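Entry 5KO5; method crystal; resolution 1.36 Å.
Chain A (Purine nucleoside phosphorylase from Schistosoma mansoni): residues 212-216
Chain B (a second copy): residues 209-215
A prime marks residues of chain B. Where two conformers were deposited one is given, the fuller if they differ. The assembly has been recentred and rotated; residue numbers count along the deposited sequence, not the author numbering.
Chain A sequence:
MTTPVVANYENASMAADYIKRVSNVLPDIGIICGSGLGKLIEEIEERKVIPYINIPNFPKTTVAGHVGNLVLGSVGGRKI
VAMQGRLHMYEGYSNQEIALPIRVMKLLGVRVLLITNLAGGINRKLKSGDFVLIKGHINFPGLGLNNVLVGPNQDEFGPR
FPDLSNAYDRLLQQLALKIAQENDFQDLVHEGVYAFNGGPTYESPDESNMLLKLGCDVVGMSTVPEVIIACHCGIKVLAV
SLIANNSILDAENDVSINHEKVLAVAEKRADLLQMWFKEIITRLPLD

Chain A 212-216: LKLGC
Chain B, residues 209-215: NMLLKLG

The two stretches come from equivalent regions of two copies of one protein, and each covers the end of a helix. In both copies the helix begins earlier in the chain; here it covers Leu212 (phi/psi -57/-49) and Lys213 (-63/-26) in chain A and Asn209′ to Lys213′ in chain B. In both copies residue 214, at -93/11, is the first to leave helical angles, and residue 215 follows at 89/-14. The turn is held by a backbone bond from Gly215 N to Leu212 O, 3.2 Å, repeated from Gly215′ N to Leu212′ O, also 3.2 Å. Upstream in chain B, Lys213′ N donates to Asn209′ O at 3.2 Å, whereas Leu214′ N makes two weak bonds, to Met210′ O at 3.0 Å and Leu211′ O at 3.1 Å.

Although the sequences coincide, equal residue numbers do not set the register. The nearest CA atoms are those of Leu214 and Met210′, 5.6 Å apart, so the end of the chain A helix lies beside an earlier turn of the chain B helix. The stretches bury 242 Å² in total, and Leu214 contributes the largest share, 98 Å².

Leu214 has chi1 -64° (m) and chi2 -176° (t). Its CA-to-CB bond points sideways, but this rotamer brings the end of the side chain nearer to chain B. There Leu214 CD1 makes the closest approach to Met210′, 3.6 Å from Met210′ SD, while Leu214 CD2 lies 3.8 Å from Met210′ CG as well as 3.7 Å from Leu214′ CD2. These are apolar contacts at van der Waals distance. Leu214′ has the same m, t rotamer, and its end likewise approaches the other stretch from a sideways start. Met210′ is extended through chi1 177° (t) and chi2 -176° (t), then bends at chi3 70° (p); its sulfur is the atom closest to Leu214.

Lys213′ supplies the polar part of the contact. Its CA-to-CB bond points toward chain A, and chi1 -65° (m), followed by 170°, -177° and 161° (all t), extends the chain past the chain A backbone. Lys213′ CD passes 4.0 Å from Lys213 O, and Lys213′ NZ ends 3.9 Å from Leu214 O, with no direct hydrogen bond between the stretches. A water closes that gap: it donates to Leu214 O at 2.4 Å and accepts from Lys213′ NZ at 2.6 Å, linking a carbonyl to an amine through two short bonds. Lys213 has the same four chi angles, yet its end leads away, and the nearest approach of its side chain to chain B is 6.9 Å, from Lys213 CB to Lys213′ CD. The identical rotamers thus serve different surroundings.

Gly215 CA lies 3.8 Å from Lys213′ NZ. An ideal CB on Gly215 would fall 2.8 Å from Lys213′ NZ, a clash. It would also jam against the carbonyl oxygen of Leu214. Gly215′ lacks the cross-chain constraint, but its identical phi/psi imposes the same local one, which by itself calls for glycine.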

ATOM      1  N   LEU A 212      -8.810   8.149  13.337  1.00 18.86           N
ATOM      2  CA  LEU A 212      -8.987   9.076  14.444  1.00 25.17           C
ATOM      3  C   LEU A 212      -7.703   9.199  15.260  1.00 26.80           C
ATOM      4  O   LEU A 212      -7.234  10.309  15.537  1.00 32.39           O
ATOM      5  CB  LEU A 212     -10.150   8.610  15.312  1.00 21.18           C
ATOM      6  CG  LEU A 212     -10.375   9.455  16.555  1.00 28.98           C
ATOM      7  CD1 LEU A 212     -10.374  10.912  16.145  1.00 37.57           C
ATOM      8  CD2 LEU A 212     -11.685   9.062  17.201  1.00 27.33           C
ATOM      9  N   LYS A 213      -7.109   8.062  15.634  1.00 21.74           N
ATOM     10  CA  LYS A 213      -5.878   8.091  16.422  1.00 24.64           C
ATOM     11  C   LYS A 213      -4.730   8.746  15.665  1.00 25.65           C
ATOM     12  O   LYS A 213      -3.805   9.282  16.289  1.00 37.09           O
ATOM     13  CB  LYS A 213      -5.489   6.667  16.821  1.00 27.03           C
ATOM     14  CG  LYS A 213      -6.495   6.016  17.745  1.00 26.76           C
ATOM     15  CD  LYS A 213      -6.239   4.537  17.942  1.00 31.83           C
ATOM     16  CE  LYS A 213      -7.329   3.948  18.820  1.00 37.34           C
ATOM     17  NZ  LYS A 213      -7.411   2.479  18.706  1.00 37.45           N
ATOM     18  N   LEU A 214      -4.762   8.719  14.339  1.00 25.54           N
ATOM     19  CA  LEU A 214      -3.667   9.217  13.517  1.00 24.24           C
ATOM     20  C   LEU A 214      -3.837  10.674  13.100  1.00 35.89           C
ATOM     21  O   LEU A 214      -3.081  11.147  12.244  1.00 36.57           O
ATOM     22  CB  LEU A 214      -3.468   8.326  12.293  1.00 29.32           C
ATOM     23  CG  LEU A 214      -3.033   6.921  12.683  1.00 29.71           C
ATOM     24  CD1 LEU A 214      -2.753   6.091  11.452  1.00 35.25           C
ATOM     25  CD2 LEU A 214      -1.810   7.014  13.587  1.00 34.33           C
ATOM     26  N   GLY A 215      -4.803  11.386  13.688  1.00 40.06           N
ATOM     27  CA  GLY A 215      -5.025  12.790  13.419  1.00 45.65           C
ATOM     28  C   GLY A 215      -5.958  13.102  12.265  1.00 52.23           C
ATOM     29  O   GLY A 215      -6.411  14.248  12.149  1.00 62.14           O
ATOM     30  N   CYS A 216      -6.276  12.113  11.429  1.00 32.32           N
ATOM     31  CA  CYS A 216      -7.062  12.360  10.224  0.92 26.70           C
ATOM     32  C   CYS A 216      -8.433  12.932  10.560  1.00 20.72           C
ATOM     33  O   CYS A 216      -9.110  12.476  11.483  1.00 19.78           O
ATOM     34  CB  CYS A 216      -7.268  11.062   9.449  0.92 39.05           C
ATOM     35  SG  CYS A 216      -5.768  10.225   8.947  0.92 48.65           S
TER
ATOM     36  N   ASN B 209       3.694  13.932  10.841  1.00 15.75           N
ATOM     37  CA  ASN B 209       3.083  13.949  12.168  1.00 17.31           C
ATOM     38  C   ASN B 209       2.525  12.585  12.541  1.00 17.15           C
ATOM     39  O   ASN B 209       2.619  12.163  13.697  1.00 18.44           O
ATOM     40  CB  ASN B 209       2.009  15.031  12.248  1.00 21.62           C
ATOM     41  CG  ASN B 209       2.492  16.245  13.005  1.00 52.59           C
ATOM     42  OD1 ASN B 209       2.937  17.228  12.416  1.00 67.14           O
ATOM     43  ND2 ASN B 209       2.449  16.162  14.332  1.00 56.66           N
ATOM     44  N   MET B 210       1.958  11.869  11.570  1.00 16.26           N
ATOM     45  CA  MET B 210       1.502  10.513  11.833  1.00 16.38           C
ATOM     46  C   MET B 210       2.671   9.610  12.211  1.00 17.37           C
ATOM     47  O   MET B 210       2.584   8.835  13.173  1.00 19.04           O
ATOM     48  CB  MET B 210       0.787   9.964  10.604  1.00 16.52           C
ATOM     49  CG  MET B 210       0.352   8.530  10.787  1.00 19.68           C
ATOM     50  SD  MET B 210      -0.395   7.842   9.308  1.00 21.29           S
ATOM     51  CE  MET B 210       1.016   7.714   8.244  1.00 26.34           C
ATOM     52  N   LEU B 211       3.781   9.715  11.474  1.00 16.37           N
ATOM     53  CA  LEU B 211       4.940   8.864  11.753  1.00 18.19           C
ATOM     54  C   LEU B 211       5.489   9.118  13.146  1.00 25.47           C
ATOM     55  O   LEU B 211       5.952   8.191  13.825  1.00 23.74           O
ATOM     56  CB  LEU B 211       6.026   9.116  10.714  1.00 17.90           C
ATOM     57  CG  LEU B 211       5.618   8.721   9.301  1.00 18.29           C
ATOM     58  CD1 LEU B 211       6.751   8.990   8.323  1.00 19.74           C
ATOM     59  CD2 LEU B 211       5.171   7.252   9.241  1.00 23.95           C
ATOM     60  N   LEU B 212       5.460  10.371  13.583  1.00 18.86           N
ATOM     61  CA  LEU B 212       5.835  10.681  14.955  1.00 25.17           C
ATOM     62  C   LEU B 212       4.979   9.893  15.942  1.00 26.80           C
ATOM     63  O   LEU B 212       5.502   9.248  16.858  1.00 32.39           O
ATOM     64  CB  LEU B 212       5.707  12.181  15.187  1.00 21.18           C
ATOM     65  CG  LEU B 212       5.988  12.616  16.617  1.00 28.98           C
ATOM     66  CD1 LEU B 212       7.281  11.966  17.064  1.00 37.57           C
ATOM     67  CD2 LEU B 212       6.076  14.123  16.678  1.00 27.33           C
ATOM     68  N   LYS B 213       3.656   9.918  15.756  1.00 21.74           N
ATOM     69  CA  LYS B 213       2.764   9.194  16.659  1.00 24.64           C
ATOM     70  C   LYS B 213       3.003   7.690  16.616  1.00 25.65           C
ATOM     71  O   LYS B 213       2.720   6.991  17.598  1.00 37.09           O
ATOM     72  CB  LYS B 213       1.309   9.497  16.298  1.00 27.03           C
ATOM     73  CG  LYS B 213       0.938  10.948  16.508  1.00 26.76           C
ATOM     74  CD  LYS B 213      -0.416  11.298  15.925  1.00 31.83           C
ATOM     75  CE  LYS B 213      -0.679  12.781  16.115  1.00 37.34           C
ATOM     76  NZ  LYS B 213      -1.736  13.284  15.215  1.00 37.45           N
ATOM     77  N   LEU B 214       3.517   7.173  15.508  1.00 25.54           N
ATOM     78  CA  LEU B 214       3.685   5.738  15.317  1.00 24.24           C
ATOM     79  C   LEU B 214       5.065   5.232  15.724  1.00 35.89           C
ATOM     80  O   LEU B 214       5.395   4.078  15.425  1.00 36.57           O
ATOM     81  CB  LEU B 214       3.374   5.350  13.873  1.00 29.32           C
ATOM     82  CG  LEU B 214       1.915   5.603  13.524  1.00 29.71           C
ATOM     83  CD1 LEU B 214       1.613   5.123  12.123  1.00 35.25           C
ATOM     84  CD2 LEU B 214       1.030   4.914  14.555  1.00 34.33           C
ATOM     85  N   GLY B 215       5.864   6.062  16.399  1.00 40.06           N
ATOM     86  CA  GLY B 215       7.170   5.679  16.890  1.00 45.65           C
ATOM     87  C   GLY B 215       8.323   5.886  15.927  1.00 52.23           C
ATOM     88  O   GLY B 215       9.483   5.846  16.358  1.00 62.14           O
TER
HETATM   89  O   HOH W   1      -1.104  12.345  12.907  1.00 41.20           O